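Local coordinates for predicted HD superfamily hydrolase (uncultured Thermotogales bacterium, PDB 2PQ7), which is probably a metal-dependent hydrolase of the HD superfamily, carrying two iron(III) ions in an all-helical domain, at residues H37-S46 with A59-D67; D79-S89 with V102-R113. All blocks are in the same frame, centred on the assembly; numbering follows the deposited sequence.

Interaction 1: H37-S46 with A59-D67. With FE (Fe (III) ion), chain C; FE (Fe (III) ion), chain B.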
loop_
_atom_site.group_PDB
_atom_site.type_symbol
_atom_site.label_atom_id
_atom_site.label_comp_id
_atom_site.label_asym_id
_atom_site.label_seq_id
_atom_site.Cartn_x
_atom_site.Cartn_y
_atom_site.Cartn_z
ATOM N N HIS A 37 -6.529 -15.955 0.526
ATOM C CA HIS A 37 -7.755 -15.456 -0.091
ATOM C C HIS A 37 -9.013 -16.102 0.564
ATOM O O HIS A 37 -9.959 -15.422 0.982
ATOM C CB HIS A 37 -7.745 -15.646 -1.593
ATOM C CG HIS A 37 -9.091 -15.549 -2.223
ATOM N ND1 HIS A 37 -9.749 -14.349 -2.425
ATOM C CD2 HIS A 37 -9.946 -16.524 -2.622
ATOM C CE1 HIS A 37 -10.912 -14.591 -3.006
ATOM N NE2 HIS A 37 -11.056 -15.904 -3.136
ATOM N N THR A 38 -9.014 -17.420 0.671
ATOM C CA THR A 38 -10.148 -18.130 1.282
ATOM C C THR A 38 -10.427 -17.655 2.694
ATOM O O THR A 38 -11.560 -17.416 3.086
ATOM C CB THR A 38 -9.909 -19.659 1.238
ATOM O OG1 THR A 38 -10.071 -20.078 -0.131
ATOM C CG2 THR A 38 -10.893 -20.339 2.020
ATOM N N PHE A 39 -9.368 -17.451 3.473
ATOM C CA PHE A 39 -9.602 -16.976 4.821
ATOM C C PHE A 39 -10.150 -15.557 4.834
ATOM O O PHE A 39 -11.043 -15.260 5.609
ATOM C CB PHE A 39 -8.323 -17.048 5.636
ATOM C CG PHE A 39 -7.787 -18.434 5.791
ATOM C CD1 PHE A 39 -8.642 -19.503 5.998
ATOM C CD2 PHE A 39 -6.425 -18.666 5.757
ATOM C CE1 PHE A 39 -8.156 -20.790 6.143
ATOM C CE2 PHE A 39 -5.924 -19.947 5.929
ATOM C CZ PHE A 39 -6.800 -21.015 6.125
ATOM N N ARG A 40 -9.680 -14.699 3.932
ATOM C CA ARG A 40 -10.218 -13.330 3.880
ATOM C C ARG A 40 -11.686 -13.331 3.433
ATOM O O ARG A 40 -12.501 -12.536 3.898
ATOM C CB ARG A 40 -9.344 -12.454 2.985
ATOM C CG ARG A 40 -7.942 -12.249 3.589
ATOM C CD ARG A 40 -7.186 -11.180 2.887
ATOM N NE ARG A 40 -7.053 -11.435 1.462
ATOM C CZ ARG A 40 -6.074 -12.139 0.873
ATOM N NH1 ARG A 40 -5.070 -12.658 1.540
ATOM N NH2 ARG A 40 -6.130 -12.331 -0.415
ATOM N N VAL A 41 -12.009 -14.215 2.484
ATOM C CA VAL A 41 -13.412 -14.351 2.016
ATOM C C VAL A 41 -14.301 -14.831 3.167
ATOM O O VAL A 41 -15.421 -14.350 3.371
ATOM C CB VAL A 41 -13.503 -15.249 0.764
ATOM C CG1 VAL A 41 -15.006 -15.478 0.360
ATOM C CG2 VAL A 41 -12.797 -14.579 -0.381
HETATM N N MSE A 42 -13.829 -15.789 3.945
HETATM C CA MSE A 42 -14.623 -16.216 5.046
HETATM C C MSE A 42 -14.807 -15.088 6.087
HETATM O O MSE A 42 -15.894 -14.943 6.637
HETATM C CB MSE A 42 -14.089 -17.493 5.625
HETATM C CG MSE A 42 -14.956 -17.956 6.739
HETATM SE SE MSE A 42 -14.221 -17.308 8.372
HETATM C CE MSE A 42 -13.093 -18.486 8.367
ATOM N N GLU A 43 -13.779 -14.274 6.315
ATOM C CA GLU A 43 -13.930 -13.122 7.225
ATOM C C GLU A 43 -14.987 -12.170 6.686
ATOM O O GLU A 43 -15.850 -11.705 7.452
ATOM C CB GLU A 43 -12.595 -12.387 7.414
ATOM C CG GLU A 43 -11.568 -13.221 8.153
ATOM C CD GLU A 43 -11.973 -13.549 9.586
ATOM O OE1 GLU A 43 -12.798 -12.800 10.162
ATOM O OE2 GLU A 43 -11.447 -14.549 10.135
ATOM N N ASN A 44 -14.961 -11.882 5.388
ATOM C CA ASN A 44 -15.960 -11.013 4.764
ATOM C C ASN A 44 -17.354 -11.624 4.878
ATOM O O ASN A 44 -18.330 -10.945 5.197
ATOM C CB ASN A 44 -15.658 -10.818 3.308
ATOM C CG ASN A 44 -14.361 -10.109 3.043
ATOM O OD1 ASN A 44 -13.815 -9.428 3.916
ATOM N ND2 ASN A 44 -13.873 -10.245 1.831
ATOM N N ALA A 45 -17.460 -12.927 4.634
ATOM C CA ALA A 45 -18.761 -13.605 4.731
ATOM C C ALA A 45 -19.319 -13.579 6.142
ATOM O O ALA A 45 -20.542 -13.458 6.319
ATOM C CB ALA A 45 -18.651 -15.052 4.256
ATOM N N SER A 46 -18.425 -13.676 7.129
ATOM C CA SER A 46 -18.812 -13.650 8.539
ATOM C C SER A 46 -19.443 -12.286 8.882
ATOM O O SER A 46 -20.509 -12.206 9.513
ATOM C CB SER A 46 -17.584 -13.869 9.406
ATOM O OG SER A 46 -17.935 -13.833 10.757
ATOM N N ALA A 59 -22.959 -19.491 5.206
ATOM C CA ALA A 59 -22.067 -18.496 4.641
ATOM C C ALA A 59 -20.599 -18.813 4.861
ATOM O O ALA A 59 -19.798 -18.785 3.953
ATOM C CB ALA A 59 -22.452 -17.149 5.169
ATOM N N ILE A 60 -20.263 -19.179 6.105
ATOM C CA ILE A 60 -18.909 -19.522 6.458
ATOM C C ILE A 60 -18.393 -20.756 5.737
ATOM O O ILE A 60 -17.279 -20.752 5.215
ATOM C CB ILE A 60 -18.812 -19.786 7.985
ATOM C CG1 ILE A 60 -18.973 -18.466 8.721
ATOM C CG2 ILE A 60 -17.520 -20.470 8.382
ATOM C CD1 ILE A 60 -17.877 -17.405 8.402
ATOM N N ILE A 61 -19.211 -21.808 5.769
ATOM C CA ILE A 61 -18.844 -23.070 5.138
ATOM C C ILE A 61 -18.715 -22.886 3.620
ATOM O O ILE A 61 -17.744 -23.360 3.033
ATOM C CB ILE A 61 -19.754 -24.219 5.577
ATOM C CG1 ILE A 61 -19.481 -24.504 7.093
ATOM C CG2 ILE A 61 -19.517 -25.458 4.762
ATOM C CD1 ILE A 61 -20.416 -25.497 7.677
ATOM N N ALA A 62 -19.649 -22.141 3.046
ATOM C CA ALA A 62 -19.534 -21.924 1.622
ATOM C C ALA A 62 -18.246 -21.140 1.274
ATOM O O ALA A 62 -17.548 -21.448 0.328
ATOM C CB ALA A 62 -20.689 -21.167 1.209
ATOM N N ALA A 63 -17.932 -20.108 2.052
ATOM C CA ALA A 63 -16.695 -19.366 1.857
ATOM C C ALA A 63 -15.455 -20.235 2.005
ATOM O O ALA A 63 -14.523 -20.128 1.231
ATOM C CB ALA A 63 -16.622 -18.222 2.840
ATOM N N LEU A 64 -15.434 -21.066 3.045
ATOM C CA LEU A 64 -14.267 -21.954 3.242
ATOM C C LEU A 64 -14.059 -22.922 2.087
ATOM O O LEU A 64 -12.938 -23.207 1.682
ATOM C CB LEU A 64 -14.377 -22.704 4.570
ATOM C CG LEU A 64 -13.789 -22.000 5.767
ATOM C CD1 LEU A 64 -14.008 -22.926 6.938
ATOM C CD2 LEU A 64 -12.263 -21.774 5.492
ATOM N N LEU A 65 -15.169 -23.445 1.562
ATOM C CA LEU A 65 -15.088 -24.434 0.494
ATOM C C LEU A 65 -15.107 -23.892 -0.934
ATOM O O LEU A 65 -14.781 -24.628 -1.861
ATOM C CB LEU A 65 -16.230 -25.430 0.618
ATOM C CG LEU A 65 -16.128 -26.321 1.848
ATOM C CD1 LEU A 65 -17.401 -27.156 1.970
ATOM C CD2 LEU A 65 -14.897 -27.169 1.844
ATOM N N HIS A 66 -15.365 -22.605 -1.092
ATOM C CA HIS A 66 -15.709 -22.135 -2.462
ATOM C C HIS A 66 -14.587 -22.300 -3.482
ATOM O O HIS A 66 -14.856 -22.590 -4.615
ATOM C CB HIS A 66 -16.248 -20.715 -2.469
ATOM C CG HIS A 66 -15.202 -19.651 -2.475
ATOM N ND1 HIS A 66 -14.428 -19.354 -1.384
ATOM C CD2 HIS A 66 -14.820 -18.796 -3.454
ATOM C CE1 HIS A 66 -13.588 -18.376 -1.696
ATOM N NE2 HIS A 66 -13.806 -18.020 -2.960
ATOM N N ASP A 67 -13.342 -22.127 -3.060
ATOM C CA ASP A 67 -12.190 -22.287 -3.936
ATOM C C ASP A 67 -11.340 -23.535 -3.603
ATOM O O ASP A 67 -10.165 -23.588 -4.016
ATOM C CB ASP A 67 -11.335 -21.040 -3.855
ATOM C CG ASP A 67 -11.900 -19.877 -4.671
ATOM O OD1 ASP A 67 -12.720 -20.029 -5.623
ATOM O OD2 ASP A 67 -11.467 -18.720 -4.393
HETATM FE FE FE C . -12.514 -16.890 -4.384
HETATM FE FE FE B . -13.389 -18.944 -7.167
HETATM O O HOH W 1 -11.808 -22.237 -0.640
HETATM O O HOH W 2 -13.711 -17.341 -6.015
#
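H37 meets H66 and D67 at a shared iron(III) ion, and with D132 from helix 123-133 these residues make up the H...HD...D signature of the HD domain. The ion of chain C is bound by H37 NE2, H66 NE2 and D67 OD2, all within 2.2 Å. The two imidazoles come rim to rim, neither over the other's face, with their planes 58° apart. The carboxylate of D67 instead lies nearly coplanar with the H37 ring (26°), OD2 at the ring edge, and its other oxygen, OD1, binds the iron of chain B; water 2 joins the same two ions. The remaining ring nitrogens fix how each imidazole is turned: H37 ND1 is hydrogen-bonded to D135, while H66 ND1 donates to A63 O at 2.7 Å, a nearly straight bond with the acceptor in the ring plane. At H66, CG sits between the backbone N and the carbonyl carbon, which turns the ring back toward its own chain, where ND1 reaches A63 O. V41 lies against both histidines, CG2 above one face of the H37 ring, displaced toward its rim, and CG1 obliquely against H66 CE1.

Away from the metals, helices 35-52 and 56-65 run antiparallel (163° between segment axes, 8.2 Å apart). A63 CB fits against M42 CA at 3.6 Å and also touches V41 and A45, which lets the backbones close in. Selenomethionine M42 crosses I60, CG beside CD1; how tightly they meet is doubtful, as both side chains have a second conformer. L64 CD2 approaches the edge of the F39 ring. Between the apolar packing and the metals sits water 1, which donates to L64 O, accepts from D67 N and lies 2.8 Å from T38 OG1.

Interaction 2: D79-S89 with V102-R113; sequences DHAESGAEYAS and VAEVSKAIRSHR. With FE (Fe (III) ion), chain B.
H80 and H112 converge on the iron(III) ion of chain B, each through NE2 at 2.2 Å. Their rings are inclined at 66° and the two NE2 atoms stand only 3.1 Å apart, as metal-bound neighbours without a hydrogen bond; D67 and water 2 also bind this ion. Behind the metal, H112 ND1 donates to I109 O at 2.8 Å, on a lone pair in the carbonyl plane, and H80 ND1 is hydrogen-bonded to E73.

R113 forms the next layer. One face of its guanidinium lies on H80 CE1, while NE and NH2 form a side-on salt bridge, both donating to the single oxygen D79 OD1 from the same face of the carboxylate, with NH2 at 2.9 Å; NH2 also has a salt bridge to E73. D79 is in addition the N-cap of helix 80-91: OD2 accepts from E82 N, and OD1 weakly from A81 N.

Farther out, the antiparallel helices (170°) approach to 7.5 Å over small residues. I109 is a knob in the hole formed by A81, G84, A85 and A88, and R110 lays its guanidinium face over A85 CB. At the far end V102 CG1 rests against S89 CA at 3.8 Å.

With E73 shared by H80 and R113, and D79 by R113 and the helix start, the acids probably hold the guanidinium in place beside the metal site, where its NH1 makes a long, weak ion pair with a bound phosphate, probably from the crystallisation liquor.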
loop_
_atom_site.group_PDB
_atom_site.type_symbol
_atom_site.label_atom_id
_atom_site.label_comp_id
_atom_site.label_asym_id
_atom_site.label_seq_id
_atom_site.Cartn_x
_atom_site.Cartn_y
_atom_site.Cartn_z
ATOM N N ASP A 79 -13.324 -26.820 -14.165
ATOM C CA ASP A 79 -13.851 -25.634 -13.492
ATOM C C ASP A 79 -14.016 -25.844 -11.962
ATOM O O ASP A 79 -14.749 -26.737 -11.548
ATOM C CB ASP A 79 -15.209 -25.271 -14.069
ATOM C CG ASP A 79 -15.957 -24.218 -13.241
ATOM O OD1 ASP A 79 -15.408 -23.212 -12.775
ATOM O OD2 ASP A 79 -17.167 -24.405 -13.059
ATOM N N HIS A 80 -13.367 -25.001 -11.189
ATOM C CA HIS A 80 -13.347 -25.147 -9.737
ATOM C C HIS A 80 -14.726 -24.918 -9.076
ATOM O O HIS A 80 -15.017 -25.477 -7.989
ATOM C CB HIS A 80 -12.293 -24.285 -9.079
ATOM C CG HIS A 80 -12.602 -22.819 -9.000
ATOM N ND1 HIS A 80 -12.456 -21.956 -10.072
ATOM C CD2 HIS A 80 -13.023 -22.062 -7.961
ATOM C CE1 HIS A 80 -12.797 -20.733 -9.699
ATOM N NE2 HIS A 80 -13.116 -20.764 -8.407
ATOM N N ALA A 81 -15.576 -24.108 -9.692
ATOM C CA ALA A 81 -16.907 -23.874 -9.123
ATOM C C ALA A 81 -17.744 -25.160 -9.203
ATOM O O ALA A 81 -18.426 -25.566 -8.245
ATOM C CB ALA A 81 -17.577 -22.705 -9.861
ATOM N N GLU A 82 -17.696 -25.853 -10.353
ATOM C CA GLU A 82 -18.426 -27.126 -10.538
ATOM C C GLU A 82 -17.875 -28.256 -9.645
ATOM O O GLU A 82 -18.632 -29.050 -9.021
ATOM C CB GLU A 82 -18.362 -27.630 -12.006
ATOM C CG GLU A 82 -19.069 -26.743 -13.017
ATOM N N SER A 83 -16.505 -28.238 -9.706
ATOM C CA SER A 83 -15.811 -29.259 -8.930
ATOM C C SER A 83 -15.976 -29.077 -7.425
ATOM O O SER A 83 -16.088 -30.073 -6.689
ATOM C CB SER A 83 -14.329 -29.252 -9.286
ATOM O OG SER A 83 -13.719 -30.420 -8.794
ATOM N N GLY A 84 -15.914 -27.826 -6.987
ATOM C CA GLY A 84 -16.108 -27.449 -5.575
ATOM C C GLY A 84 -17.519 -27.732 -5.109
ATOM O O GLY A 84 -17.727 -28.202 -4.011
ATOM N N ALA A 85 -18.508 -27.483 -5.925
ATOM C CA ALA A 85 -19.899 -27.800 -5.575
ATOM C C ALA A 85 -20.110 -29.272 -5.421
ATOM O O ALA A 85 -20.759 -29.710 -4.477
ATOM C CB ALA A 85 -20.805 -27.228 -6.662
ATOM N N GLU A 86 -19.560 -30.088 -6.325
ATOM C CA GLU A 86 -19.677 -31.536 -6.219
ATOM C C GLU A 86 -18.966 -32.057 -4.938
ATOM O O GLU A 86 -19.465 -32.920 -4.248
ATOM C CB GLU A 86 -19.090 -32.174 -7.497
ATOM C CG GLU A 86 -19.057 -33.692 -7.472
ATOM C CD GLU A 86 -18.419 -34.307 -8.726
ATOM O OE1 GLU A 86 -18.774 -33.872 -9.853
ATOM O OE2 GLU A 86 -17.638 -35.277 -8.561
ATOM N N TYR A 87 -17.822 -31.479 -4.667
ATOM C CA TYR A 87 -17.053 -31.854 -3.480
ATOM C C TYR A 87 -17.865 -31.543 -2.237
ATOM O O TYR A 87 -17.970 -32.386 -1.321
ATOM C CB TYR A 87 -15.694 -31.140 -3.438
ATOM C CG TYR A 87 -14.938 -31.519 -2.204
ATOM C CD1 TYR A 87 -14.322 -32.731 -2.118
ATOM C CD2 TYR A 87 -14.849 -30.657 -1.127
ATOM C CE1 TYR A 87 -13.655 -33.119 -0.954
ATOM C CE2 TYR A 87 -14.210 -31.044 0.071
ATOM C CZ TYR A 87 -13.609 -32.246 0.125
ATOM O OH TYR A 87 -12.970 -32.605 1.314
ATOM N N ALA A 88 -18.418 -30.350 -2.125
ATOM C CA ALA A 88 -19.240 -30.007 -0.954
ATOM C C ALA A 88 -20.411 -30.936 -0.772
ATOM O O ALA A 88 -20.768 -31.326 0.324
ATOM C CB ALA A 88 -19.684 -28.568 -1.065
ATOM N N SER A 89 -21.043 -31.333 -1.868
ATOM C CA SER A 89 -22.160 -32.296 -1.800
ATOM C C SER A 89 -21.777 -33.677 -1.317
ATOM O O SER A 89 -22.629 -34.435 -0.871
ATOM C CB SER A 89 -22.816 -32.441 -3.176
ATOM O OG SER A 89 -23.428 -31.246 -3.541
ATOM N N VAL A 102 -26.917 -28.699 2.698
ATOM C CA VAL A 102 -25.895 -29.092 1.725
ATOM C C VAL A 102 -26.236 -28.583 0.302
ATOM O O VAL A 102 -25.344 -28.094 -0.407
ATOM C CB VAL A 102 -25.687 -30.622 1.734
ATOM C CG1 VAL A 102 -24.740 -31.041 0.665
ATOM C CG2 VAL A 102 -25.247 -31.122 3.142
ATOM N N ALA A 103 -27.495 -28.670 -0.112
ATOM C CA ALA A 103 -27.867 -28.209 -1.460
ATOM C C ALA A 103 -27.624 -26.719 -1.580
ATOM O O ALA A 103 -27.159 -26.248 -2.605
ATOM C CB ALA A 103 -29.279 -28.552 -1.741
ATOM N N GLU A 104 -27.924 -25.962 -0.561
ATOM C CA GLU A 104 -27.764 -24.515 -0.649
ATOM C C GLU A 104 -26.283 -24.146 -0.732
ATOM O O GLU A 104 -25.875 -23.268 -1.495
ATOM C CB GLU A 104 -28.457 -23.746 0.513
ATOM C CG GLU A 104 -28.222 -22.229 0.436
ATOM C CD GLU A 104 -29.199 -21.394 1.239
ATOM O OE1 GLU A 104 -30.255 -21.924 1.624
ATOM O OE2 GLU A 104 -28.927 -20.179 1.454
ATOM N N VAL A 105 -25.480 -24.727 0.138
ATOM C CA VAL A 105 -24.053 -24.462 0.109
ATOM C C VAL A 105 -23.449 -24.865 -1.228
ATOM O O VAL A 105 -22.622 -24.111 -1.803
ATOM C CB VAL A 105 -23.293 -25.158 1.281
ATOM C CG1 VAL A 105 -21.779 -25.060 1.130
ATOM C CG2 VAL A 105 -23.733 -24.560 2.595
ATOM N N SER A 106 -23.804 -26.057 -1.697
ATOM C CA SER A 106 -23.273 -26.542 -2.960
ATOM C C SER A 106 -23.657 -25.605 -4.144
ATOM O O SER A 106 -22.774 -25.263 -4.938
ATOM C CB SER A 106 -23.701 -27.988 -3.209
ATOM O OG SER A 106 -23.198 -28.853 -2.193
ATOM N N LYS A 107 -24.913 -25.155 -4.204
ATOM C CA LYS A 107 -25.396 -24.290 -5.277
ATOM C C LYS A 107 -24.654 -22.976 -5.154
ATOM O O LYS A 107 -24.287 -22.340 -6.176
ATOM C CB LYS A 107 -26.896 -24.065 -5.124
ATOM C CG LYS A 107 -27.491 -23.230 -6.272
ATOM C CD LYS A 107 -29.066 -23.068 -6.145
ATOM N N ALA A 108 -24.418 -22.480 -3.951
ATOM C CA ALA A 108 -23.704 -21.226 -3.801
ATOM C C ALA A 108 -22.321 -21.313 -4.391
ATOM O O ALA A 108 -21.836 -20.401 -5.060
ATOM C CB ALA A 108 -23.627 -20.833 -2.322
ATOM N N ILE A 109 -21.631 -22.404 -4.154
ATOM C CA ILE A 109 -20.294 -22.564 -4.686
ATOM C C ILE A 109 -20.357 -22.686 -6.194
ATOM O O ILE A 109 -19.545 -22.141 -6.939
ATOM C CB ILE A 109 -19.623 -23.808 -4.068
ATOM C CG1 ILE A 109 -19.422 -23.578 -2.546
ATOM C CG2 ILE A 109 -18.289 -24.175 -4.797
ATOM C CD1 ILE A 109 -18.993 -24.835 -1.777
ATOM N N ARG A 110 -21.338 -23.437 -6.651
ATOM C CA ARG A 110 -21.487 -23.656 -8.082
ATOM C C ARG A 110 -21.683 -22.369 -8.846
ATOM O O ARG A 110 -21.231 -22.249 -10.000
ATOM C CB ARG A 110 -22.659 -24.580 -8.335
ATOM C CG ARG A 110 -22.826 -25.028 -9.783
ATOM C CD ARG A 110 -24.000 -25.961 -9.913
ATOM N NE ARG A 110 -23.809 -27.163 -9.113
ATOM C CZ ARG A 110 -23.304 -28.317 -9.546
ATOM N NH1 ARG A 110 -22.925 -28.479 -10.823
ATOM N NH2 ARG A 110 -23.188 -29.333 -8.673
ATOM N N SER A 111 -22.347 -21.404 -8.218
ATOM C CA SER A 111 -22.699 -20.126 -8.853
ATOM C C SER A 111 -21.720 -18.977 -8.654
ATOM O O SER A 111 -21.910 -17.889 -9.212
ATOM C CB SER A 111 -24.052 -19.648 -8.300
ATOM O OG SER A 111 -25.030 -20.654 -8.403
ATOM N N HIS A 112 -20.674 -19.175 -7.857
ATOM C CA HIS A 112 -19.856 -18.050 -7.432
ATOM C C HIS A 112 -19.029 -17.253 -8.434
ATOM O O HIS A 112 -18.709 -16.114 -8.139
ATOM C CB HIS A 112 -19.000 -18.413 -6.197
ATOM C CG HIS A 112 -17.658 -19.019 -6.514
ATOM N ND1 HIS A 112 -17.444 -20.375 -6.616
ATOM C CD2 HIS A 112 -16.448 -18.431 -6.682
ATOM C CE1 HIS A 112 -16.163 -20.591 -6.870
ATOM N NE2 HIS A 112 -15.529 -19.425 -6.907
ATOM N N ARG A 113 -18.715 -17.826 -9.574
ATOM C CA ARG A 113 -17.952 -17.057 -10.575
ATOM C C ARG A 113 -18.819 -16.049 -11.341
ATOM O O ARG A 113 -20.021 -16.294 -11.516
ATOM C CB ARG A 113 -17.287 -17.947 -11.600
ATOM C CG ARG A 113 -16.344 -18.977 -11.104
ATOM C CD ARG A 113 -15.072 -18.892 -11.973
ATOM N NE ARG A 113 -14.674 -20.148 -12.578
ATOM C CZ ARG A 113 -13.468 -20.377 -13.095
ATOM N NH1 ARG A 113 -12.506 -19.447 -13.055
ATOM N NH2 ARG A 113 -13.206 -21.559 -13.637
HETATM FE FE FE B . -13.389 -18.944 -7.167
HETATM O O HOH W 2 -13.711 -17.341 -6.015
#

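In the fold
Interactions 1 and 2 are consecutive antiparallel helix pairs within the HD domain: helices 35-52 and 56-65 come first along the chain, helices 80-91 and 99-111 follow, and helix 70-76 lies between. Their centres lie about 13 Å apart, interaction 1 close to the centre of the chain and interaction 2 farther out, yet they touch directly. L65 CB meets I109 CD1 at 3.7 Å, and the rings of H66 and H112 meet edge-to-face. D67 of interaction 1 supplies OD1 to the iron of chain B, which H80 and H112 of interaction 2 also bind. The two-metal centre therefore draws its protein ligands from both pairs and from D132 of helix 123-133, consistent with its needing them docked together.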